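Local coordinates for homoprotocatechuate 2,3-dioxygenase (Brevibacterium fuscum, PDB 4Z6M), which catalyses the oxygen-dependent, iron(II)-dependent ring cleavage of the catechol homoprotocatechuate, as an extradiol dioxygenase of the glyoxalase and bleomycin-resistance superfamily, at residues A92-L97 against E171-R176; R54-F59 against D143-G148. The protein carries 1 engineered substitution. All coordinates share one frame; numbering follows the deposited sequence.

Interaction 1: A92-L97 against E171-R176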
ATOM      1  N   ALA A  92      34.249 -27.275 -16.579  1.00 16.02           N
ATOM      2  CA  ALA A  92      34.361 -28.737 -16.672  1.00 15.77           C
ATOM      3  C   ALA A  92      33.011 -29.396 -16.951  1.00 15.34           C
ATOM      4  O   ALA A  92      32.920 -30.348 -17.718  1.00 16.19           O
ATOM      5  CB  ALA A  92      34.959 -29.319 -15.389  1.00 17.37           C
ATOM      6  N   TYR A  93      31.969 -28.871 -16.328  1.00 14.65           N
ATOM      7  CA  TYR A  93      30.623 -29.422 -16.474  1.00 14.32           C
ATOM      8  C   TYR A  93      30.129 -29.270 -17.914  1.00 13.83           C
ATOM      9  O   TYR A  93      29.689 -30.242 -18.543  1.00 15.70           O
ATOM     10  CB  TYR A  93      29.697 -28.714 -15.499  1.00 13.19           C
ATOM     11  CG  TYR A  93      28.326 -29.320 -15.328  1.00 12.87           C
ATOM     12  CD1 TYR A  93      28.101 -30.283 -14.354  1.00 14.24           C
ATOM     13  CD2 TYR A  93      27.232 -28.858 -16.058  1.00 12.84           C
ATOM     14  CE1 TYR A  93      26.843 -30.809 -14.130  1.00 13.31           C
ATOM     15  CE2 TYR A  93      25.970 -29.406 -15.863  1.00 12.74           C
ATOM     16  CZ  TYR A  93      25.779 -30.363 -14.887  1.00 12.84           C
ATOM     17  OH  TYR A  93      24.529 -30.892 -14.658  1.00 14.31           O
ATOM     18  N   TYR A  94      30.244 -28.066 -18.459  1.00 14.49           N
ATOM     19  CA  TYR A  94      29.774 -27.819 -19.809  1.00 13.29           C
ATOM     20  C   TYR A  94      30.666 -28.455 -20.883  1.00 16.12           C
ATOM     21  O   TYR A  94      30.168 -28.853 -21.929  1.00 17.17           O
ATOM     22  CB  TYR A  94      29.554 -26.326 -20.056  1.00 13.30           C
ATOM     23  CG  TYR A  94      28.228 -25.861 -19.456  1.00 13.31           C
ATOM     24  CD1 TYR A  94      27.036 -26.069 -20.141  1.00 13.82           C
ATOM     25  CD2 TYR A  94      28.160 -25.304 -18.177  1.00 13.03           C
ATOM     26  CE1 TYR A  94      25.824 -25.686 -19.597  1.00 11.93           C
ATOM     27  CE2 TYR A  94      26.956 -24.922 -17.630  1.00 12.95           C
ATOM     28  CZ  TYR A  94      25.799 -25.102 -18.340  1.00 12.32           C
ATOM     29  OH  TYR A  94      24.620 -24.699 -17.767  1.00 13.03           O
ATOM     30  N   GLN A  95      31.962 -28.590 -20.603  1.00 16.74           N
ATOM     31  CA  GLN A  95      32.836 -29.333 -21.508  1.00 16.82           C
ATOM     32  C   GLN A  95      32.434 -30.803 -21.549  1.00 17.41           C
ATOM     33  O   GLN A  95      32.399 -31.406 -22.622  1.00 19.92           O
ATOM     34  CB  GLN A  95      34.305 -29.125 -21.146  1.00 17.00           C
ATOM     35  CG  GLN A  95      34.755 -27.740 -21.588  1.00 22.02           C
ATOM     36  CD  GLN A  95      36.170 -27.381 -21.163  1.00 32.12           C
ATOM     37  OE1 GLN A  95      36.743 -27.976 -20.237  1.00 41.26           O
ATOM     38  NE2 GLN A  95      36.736 -26.381 -21.830  1.00 34.53           N
ATOM     39  N   GLU A  96      32.066 -31.366 -20.398  1.00 17.35           N
ATOM     40  CA  GLU A  96      31.581 -32.741 -20.385  1.00 18.12           C
ATOM     41  C   GLU A  96      30.268 -32.916 -21.147  1.00 18.43           C
ATOM     42  O   GLU A  96      30.066 -33.945 -21.799  1.00 20.57           O
ATOM     43  CB  GLU A  96      31.467 -33.293 -18.973  1.00 19.36           C
ATOM     44  CG  GLU A  96      31.153 -34.785 -18.989  1.00 20.87           C
ATOM     45  CD  GLU A  96      31.112 -35.433 -17.630  1.00 21.67           C
ATOM     46  OE1 GLU A  96      31.678 -34.865 -16.663  1.00 20.81           O
ATOM     47  OE2 GLU A  96      30.502 -36.537 -17.549  1.00 23.29           O
ATOM     48  N   LEU A  97      29.391 -31.911 -21.090  1.00 17.56           N
ATOM     49  CA  LEU A  97      28.177 -31.892 -21.922  1.00 19.24           C
ATOM     50  C   LEU A  97      28.406 -31.669 -23.417  1.00 20.12           C
ATOM     51  O   LEU A  97      27.462 -31.739 -24.203  1.00 24.20           O
ATOM     52  CB  LEU A  97      27.211 -30.811 -21.427  1.00 17.33           C
ATOM     53  CG  LEU A  97      26.573 -31.033 -20.053  1.00 18.62           C
ATOM     54  CD1 LEU A  97      25.829 -29.785 -19.595  1.00 20.26           C
ATOM     55  CD2 LEU A  97      25.660 -32.253 -20.078  1.00 22.80           C
ATOM     56  N   GLU A 171      17.655 -29.391 -13.654  1.00 11.67           N
ATOM     57  CA  GLU A 171      17.713 -30.081 -12.371  1.00 12.08           C
ATOM     58  C   GLU A 171      19.088 -30.664 -12.083  1.00 12.22           C
ATOM     59  O   GLU A 171      19.592 -30.563 -10.958  1.00 13.39           O
ATOM     60  CB  GLU A 171      16.639 -31.173 -12.304  1.00 13.95           C
ATOM     61  CG  GLU A 171      15.230 -30.626 -12.180  1.00 15.64           C
ATOM     62  CD  GLU A 171      14.189 -31.726 -12.233  1.00 18.22           C
ATOM     63  OE1 GLU A 171      14.361 -32.700 -13.007  1.00 20.40           O
ATOM     64  OE2 GLU A 171      13.223 -31.626 -11.483  1.00 21.03           O
ATOM     65  N   ASP A 172      19.702 -31.253 -13.102  1.00 12.27           N
ATOM     66  CA  ASP A 172      21.051 -31.801 -12.937  1.00 13.20           C
ATOM     67  C   ASP A 172      22.020 -30.682 -12.575  1.00 13.70           C
ATOM     68  O   ASP A 172      22.953 -30.864 -11.805  1.00 15.85           O
ATOM     69  CB  ASP A 172      21.506 -32.486 -14.235  1.00 15.59           C
ATOM     70  CG  ASP A 172      20.839 -33.848 -14.462  1.00 16.47           C
ATOM     71  OD1 ASP A 172      20.280 -34.434 -13.524  1.00 20.33           O
ATOM     72  OD2 ASP A 172      20.904 -34.340 -15.605  1.00 19.48           O
ATOM     73  N   LEU A 173      21.769 -29.508 -13.136  1.00 12.69           N
ATOM     74  CA  LEU A 173      22.585 -28.325 -12.862  1.00 13.19           C
ATOM     75  C   LEU A 173      22.361 -27.728 -11.473  1.00 13.37           C
ATOM     76  O   LEU A 173      23.113 -26.844 -11.043  1.00 15.10           O
ATOM     77  CB  LEU A 173      22.307 -27.300 -13.954  1.00 14.10           C
ATOM     78  CG  LEU A 173      23.110 -26.016 -14.060  1.00 14.79           C
ATOM     79  CD1 LEU A 173      24.596 -26.325 -14.207  1.00 15.43           C
ATOM     80  CD2 LEU A 173      22.564 -25.214 -15.222  1.00 14.98           C
ATOM     81  N   GLY A 174      21.325 -28.208 -10.784  1.00 12.67           N
ATOM     82  CA  GLY A 174      21.056 -27.881  -9.389  1.00 12.81           C
ATOM     83  C   GLY A 174      19.812 -27.036  -9.169  1.00 11.16           C
ATOM     84  O   GLY A 174      19.445 -26.758  -8.022  1.00 11.37           O
ATOM     85  N   PHE A 175      19.134 -26.622 -10.236  1.00  9.71           N
ATOM     86  CA  PHE A 175      17.871 -25.873 -10.057  1.00 10.16           C
ATOM     87  C   PHE A 175      16.793 -26.829  -9.558  1.00 10.52           C
ATOM     88  O   PHE A 175      16.771 -27.994  -9.953  1.00 12.99           O
ATOM     89  CB  PHE A 175      17.414 -25.224 -11.358  1.00 10.66           C
ATOM     90  CG  PHE A 175      18.295 -24.085 -11.819  1.00 10.25           C
ATOM     91  CD1 PHE A 175      19.455 -24.323 -12.517  1.00 11.22           C
ATOM     92  CD2 PHE A 175      17.912 -22.760 -11.616  1.00  9.26           C
ATOM     93  CE1 PHE A 175      20.256 -23.268 -12.943  1.00 10.42           C
ATOM     94  CE2 PHE A 175      18.700 -21.716 -12.069  1.00 11.26           C
ATOM     95  CZ  PHE A 175      19.874 -21.974 -12.733  1.00 11.04           C
ATOM     96  N   ARG A 176      15.927 -26.344  -8.676  1.00 10.33           N
ATOM     97  CA  ARG A 176      14.855 -27.154  -8.108  1.00 10.46           C
ATOM     98  C   ARG A 176      13.517 -26.631  -8.625  1.00  9.17           C
ATOM     99  O   ARG A 176      13.218 -25.434  -8.519  1.00  9.62           O
ATOM    100  CB  ARG A 176      14.906 -27.060  -6.572  1.00 14.85           C
ATOM    101  CG  ARG A 176      16.280 -27.397  -5.951  1.00 21.78           C
ATOM    102  CD  ARG A 176      16.990 -26.175  -5.323  1.00 29.06           C
ATOM    103  NE  ARG A 176      18.149 -26.525  -4.478  1.00 38.09           N
ATOM    104  CZ  ARG A 176      18.969 -25.649  -3.875  1.00 35.89           C
ATOM    105  NH1 ARG A 176      18.805 -24.328  -4.008  1.00 38.07           N
ATOM    106  NH2 ARG A 176      19.980 -26.097  -3.128  1.00 42.21           N
TER
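Two helix ends, one from each glyoxalase-type half of the chain, meet where Tyr93 and Tyr94 of helix 84-96 reach Leu173, at the C-terminal end of helix 163-172. The evidence for a side-chain contact is the backbone separation: the closest pair of CA atoms, Tyr93 and Leu173, is still 8.9 Å apart. Both tyrosines bridge this gap from adjacent positions on one helix turn, and they do so with different first torsions. Tyr93 holds CG opposite its backbone N (chi1 -169°) and extends directly across, whereas Tyr94 turns CG back beside its own N (chi1 -79°), and only its phenol end arrives. Leu173 receives them with its two methyls. Leu173 CD1 lies 3.8 Å from Tyr93 CE2, while Leu173 CD2 is 3.3 Å from Tyr94 OH, and the side chains of Tyr94 and Leu173 cross at about a right angle. The Tyr93 hydroxyl ends beside the junction of Asp172 and Leu173, with Tyr93 OH 3.4 Å from Asp172 CB. Gly174 closes helix 163-172 in a Schellman motif, with a positive phi of 112° and two bonds back into the last turn, one of them from Gly174 N to Glu171 O at 2.9 Å. The polar ends find partners in helix 163-172: Tyr94 OH is hydrogen-bonded to Tyr169 OH, and Asp172 OD2 forms a salt bridge with Lys168. Ile15 of strand 15-25 also packs on Leu173. The chemistry is thus largely apolar: the Tyr93 ring carbon CE2 and the Tyr94 hydroxyl meet the two methyls of a buried leucine, with that hydroxyl satisfied by a second phenol of the facing helix.

Interaction 2: R54-F59 against D143-G148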
ATOM      1  N   ARG A  54      21.615  -1.050 -12.514  1.00  8.04           N
ATOM      2  CA  ARG A  54      21.342  -1.864 -11.353  1.00  7.85           C
ATOM      3  C   ARG A  54      20.062  -1.438 -10.665  1.00  7.77           C
ATOM      4  O   ARG A  54      19.603  -0.301 -10.768  1.00  7.18           O
ATOM      5  CB  ARG A  54      22.511  -1.882 -10.369  1.00  8.32           C
ATOM      6  CG  ARG A  54      22.722  -0.610  -9.584  1.00  7.60           C
ATOM      7  CD  ARG A  54      23.887  -0.769  -8.658  1.00  8.24           C
ATOM      8  NE  ARG A  54      24.113   0.354  -7.741  1.00  8.24           N
ATOM      9  CZ  ARG A  54      24.898   1.397  -8.009  1.00  7.73           C
ATOM     10  NH1 ARG A  54      25.439   1.573  -9.222  1.00  9.61           N
ATOM     11  NH2 ARG A  54      25.143   2.273  -7.058  1.00  8.94           N
ATOM     12  N   SER A  55      19.512  -2.409  -9.944  1.00  7.33           N
ATOM     13  CA  SER A  55      18.327  -2.189  -9.128  1.00  7.13           C
ATOM     14  C   SER A  55      18.677  -1.497  -7.806  1.00  6.87           C
ATOM     15  O   SER A  55      19.842  -1.400  -7.422  1.00  7.48           O
ATOM     16  CB  SER A  55      17.626  -3.523  -8.903  1.00  7.69           C
ATOM     17  OG  SER A  55      18.415  -4.390  -8.154  1.00 10.25           O
ATOM     18  N   PHE A  56      17.631  -1.074  -7.093  1.00  6.50           N
ATOM     19  CA  PHE A  56      17.779  -0.260  -5.870  1.00  6.69           C
ATOM     20  C   PHE A  56      18.598  -0.960  -4.799  1.00  7.00           C
ATOM     21  O   PHE A  56      19.320  -0.310  -4.062  1.00  7.94           O
ATOM     22  CB  PHE A  56      16.388   0.057  -5.325  1.00  7.63           C
ATOM     23  CG  PHE A  56      16.320   1.166  -4.303  1.00  7.63           C
ATOM     24  CD1 PHE A  56      16.721   2.461  -4.625  1.00  7.87           C
ATOM     25  CD2 PHE A  56      15.781   0.935  -3.041  1.00  7.76           C
ATOM     26  CE1 PHE A  56      16.612   3.478  -3.698  1.00  8.05           C
ATOM     27  CE2 PHE A  56      15.650   1.972  -2.132  1.00  7.30           C
ATOM     28  CZ  PHE A  56      16.062   3.225  -2.469  1.00  7.56           C
ATOM     29  N   GLU A  57      18.428  -2.277  -4.644  1.00  6.66           N
ATOM     30  CA  GLU A  57      19.057  -2.990  -3.528  1.00  7.49           C
ATOM     31  C   GLU A  57      20.324  -3.764  -3.901  1.00  7.61           C
ATOM     32  O   GLU A  57      20.882  -4.480  -3.075  1.00  9.06           O
ATOM     33  CB  GLU A  57      18.042  -3.925  -2.849  1.00  7.74           C
ATOM     34  CG  GLU A  57      16.885  -3.184  -2.239  1.00  8.41           C
ATOM     35  CD  GLU A  57      15.936  -4.074  -1.444  1.00 10.75           C
ATOM     36  OE1 GLU A  57      15.988  -5.310  -1.641  1.00 11.88           O
ATOM     37  OE2 GLU A  57      15.147  -3.481  -0.657  1.00 14.31           O
ATOM     38  N   GLU A  58      20.772  -3.631  -5.144  1.00  7.60           N
ATOM     39  CA  GLU A  58      21.912  -4.426  -5.607  1.00  8.00           C
ATOM     40  C   GLU A  58      23.246  -3.866  -5.133  1.00  7.80           C
ATOM     41  O   GLU A  58      23.423  -2.657  -5.060  1.00  9.27           O
ATOM     42  CB  GLU A  58      21.903  -4.491  -7.129  1.00  7.66           C
ATOM     43  CG  GLU A  58      22.927  -5.468  -7.693  1.00  7.95           C
ATOM     44  CD  GLU A  58      22.759  -6.851  -7.098  1.00  8.09           C
ATOM     45  OE1 GLU A  58      21.856  -7.591  -7.598  1.00  8.05           O
ATOM     46  OE2 GLU A  58      23.496  -7.211  -6.143  1.00  8.38           O
ATOM     47  N   PHE A  59      24.192  -4.750  -4.829  1.00  7.53           N
ATOM     48  CA  PHE A  59      25.566  -4.341  -4.499  1.00  8.69           C
ATOM     49  C   PHE A  59      26.590  -4.795  -5.551  1.00  8.69           C
ATOM     50  O   PHE A  59      27.689  -4.254  -5.602  1.00  9.34           O
ATOM     51  CB  PHE A  59      26.015  -4.815  -3.102  1.00  9.04           C
ATOM     52  CG  PHE A  59      26.314  -6.276  -3.033  1.00  8.50           C
ATOM     53  CD1 PHE A  59      25.295  -7.201  -2.850  1.00  8.56           C
ATOM     54  CD2 PHE A  59      27.599  -6.747  -3.191  1.00  9.12           C
ATOM     55  CE1 PHE A  59      25.571  -8.551  -2.847  1.00 10.13           C
ATOM     56  CE2 PHE A  59      27.873  -8.112  -3.153  1.00 10.22           C
ATOM     57  CZ  PHE A  59      26.850  -9.002  -2.997  1.00 10.77           C
ATOM     58  N   ASP A 143      16.110   9.157  -1.076  1.00  7.58           N
ATOM     59  CA  ASP A 143      16.196  10.352  -1.893  1.00  8.19           C
ATOM     60  C   ASP A 143      16.201  10.095  -3.394  1.00  9.07           C
ATOM     61  O   ASP A 143      15.876  11.005  -4.154  1.00 12.25           O
ATOM     62  CB  ASP A 143      17.416  11.192  -1.494  1.00  9.22           C
ATOM     63  CG  ASP A 143      18.749  10.435  -1.560  1.00  9.53           C
ATOM     64  OD1 ASP A 143      18.851   9.258  -1.175  1.00  9.17           O
ATOM     65  OD2 ASP A 143      19.733  11.062  -1.968  1.00 13.43           O
ATOM     66  N   LEU A 144      16.492   8.859  -3.800  1.00  8.72           N
ATOM     67  CA  LEU A 144      16.467   8.425  -5.198  1.00 10.06           C
ATOM     68  C   LEU A 144      15.239   7.555  -5.511  1.00 11.25           C
ATOM     69  O   LEU A 144      14.976   7.238  -6.657  1.00 18.03           O
ATOM     70  CB  LEU A 144      17.725   7.648  -5.515  1.00 10.41           C
ATOM     71  CG  LEU A 144      19.037   8.331  -5.183  1.00 10.56           C
ATOM     72  CD1 LEU A 144      20.188   7.408  -5.578  1.00 12.05           C
ATOM     73  CD2 LEU A 144      19.132   9.676  -5.896  1.00 13.26           C
ATOM     74  N   TYR A 145      14.530   7.114  -4.493  1.00  9.25           N
ATOM     75  CA  TYR A 145      13.476   6.110  -4.664  1.00  9.11           C
ATOM     76  C   TYR A 145      12.315   6.643  -5.487  1.00  8.58           C
ATOM     77  O   TYR A 145      11.709   7.676  -5.163  1.00 10.50           O
ATOM     78  CB  TYR A 145      12.980   5.672  -3.308  1.00  9.14           C
ATOM     79  CG  TYR A 145      12.071   4.458  -3.246  1.00  9.47           C
ATOM     80  CD1 TYR A 145      12.609   3.203  -3.227  1.00  9.47           C
ATOM     81  CD2 TYR A 145      10.693   4.573  -3.081  1.00 10.56           C
ATOM     82  CE1 TYR A 145      11.818   2.075  -3.109  1.00 10.49           C
ATOM     83  CE2 TYR A 145       9.903   3.437  -2.974  1.00 10.20           C
ATOM     84  CZ  TYR A 145      10.479   2.200  -2.981  1.00  9.44           C
ATOM     85  OH  TYR A 145       9.695   1.046  -2.853  1.00 11.06           O
ATOM     86  N   SER A 146      12.010   5.895  -6.537  0.70  8.32           N
ATOM     87  CA  SER A 146      10.900   6.176  -7.430  0.70  8.79           C
ATOM     88  C   SER A 146       9.598   5.567  -6.908  0.70  7.92           C
ATOM     89  O   SER A 146       9.594   4.514  -6.252  0.70  8.09           O
ATOM     90  CB  SER A 146      11.193   5.527  -8.778  0.70  9.08           C
ATOM     91  OG  SER A 146      10.051   5.556  -9.611  0.70 10.10           O
ATOM     92  N   ALA A 147       8.475   6.173  -7.282  1.00  8.37           N
ATOM     93  CA  ALA A 147       7.189   5.569  -6.972  1.00  7.86           C
ATOM     94  C   ALA A 147       7.006   4.191  -7.636  1.00  7.85           C
ATOM     95  O   ALA A 147       6.174   3.393  -7.192  1.00  8.43           O
ATOM     96  CB  ALA A 147       6.073   6.531  -7.367  1.00  8.11           C
ATOM     97  N   GLY A 148       7.780   3.924  -8.690  1.00  7.43           N
ATOM     98  CA  GLY A 148       7.797   2.628  -9.364  1.00  7.59           C
ATOM     99  C   GLY A 148       9.058   1.792  -9.120  1.00  7.85           C
ATOM    100  O   GLY A 148       9.375   0.931  -9.945  1.00  8.12           O
TER
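A T-shaped aromatic pair joins two loops here, Phe56 in a type I beta turn from Ser55 to Glu58 and Tyr145 in the irregular chain leading to strand 152-160. Three measurements define the stack: the ring centroids of Phe56 and Tyr145 are 5.1 Å apart, the planes make 64°, and Tyr145 CD1 stands 3.4 Å above the plane of the Phe56 ring, over one face and displaced toward the rim. Tyr145 therefore presents its edge and Phe56 its face. Tyr145 CD1 is shared evenly, at 3.5 Å from both Phe56 CE2 and Phe56 CZ, while Tyr145 CE1 lies farther along, 4.0 Å from Phe56 CE2. The inner end of the tyrosine joins in as well, Tyr145 CB being 4.0 Å from Phe56 CZ. In each residue CG lies opposite the backbone N (chi1 -165° for Phe56), an extended setting that lets the phenylalanine ring span a CA separation of 7.8 Å between Phe56 and Tyr145. The tyrosine's far end is held too, since Tyr145 OH is hydrogen-bonded to His220 ND1, and His220 in turn uses NE2 to meet Glu57, the neighbour of Phe56 in the turn. Around this pair, His42 of strand 42-46 packs against Phe56, and Asn224 of helix 222-234 against Tyr145. Gln227 of a neighbouring subunit also packs on Tyr145, so Phe56 borders strand 42-46, outermost in its sheet within this chain, while Tyr145 borders helix 222-234 and a neighbouring subunit.

How the interactions relate
Interactions 1 and 2 lie far apart, with centres about 34 Å from each other and nearest atoms about 15 Å apart, so they do not touch. Along the chain their segments alternate: 54-59, 92-97, 143-148, 171-176. Each contact joins a segment from the first glyoxalase-type range to a later part of the chain. Interaction 1 does this with the ends of two helices, 84-96 and 163-172, and interaction 2 with loops leading to strands 64-68 and 152-160 of the two large mixed sheets. The first and later parts of the chain therefore meet at two well-separated places, both close to neighbouring subunits, interaction 2 through both its loops and interaction 1 through Arg176.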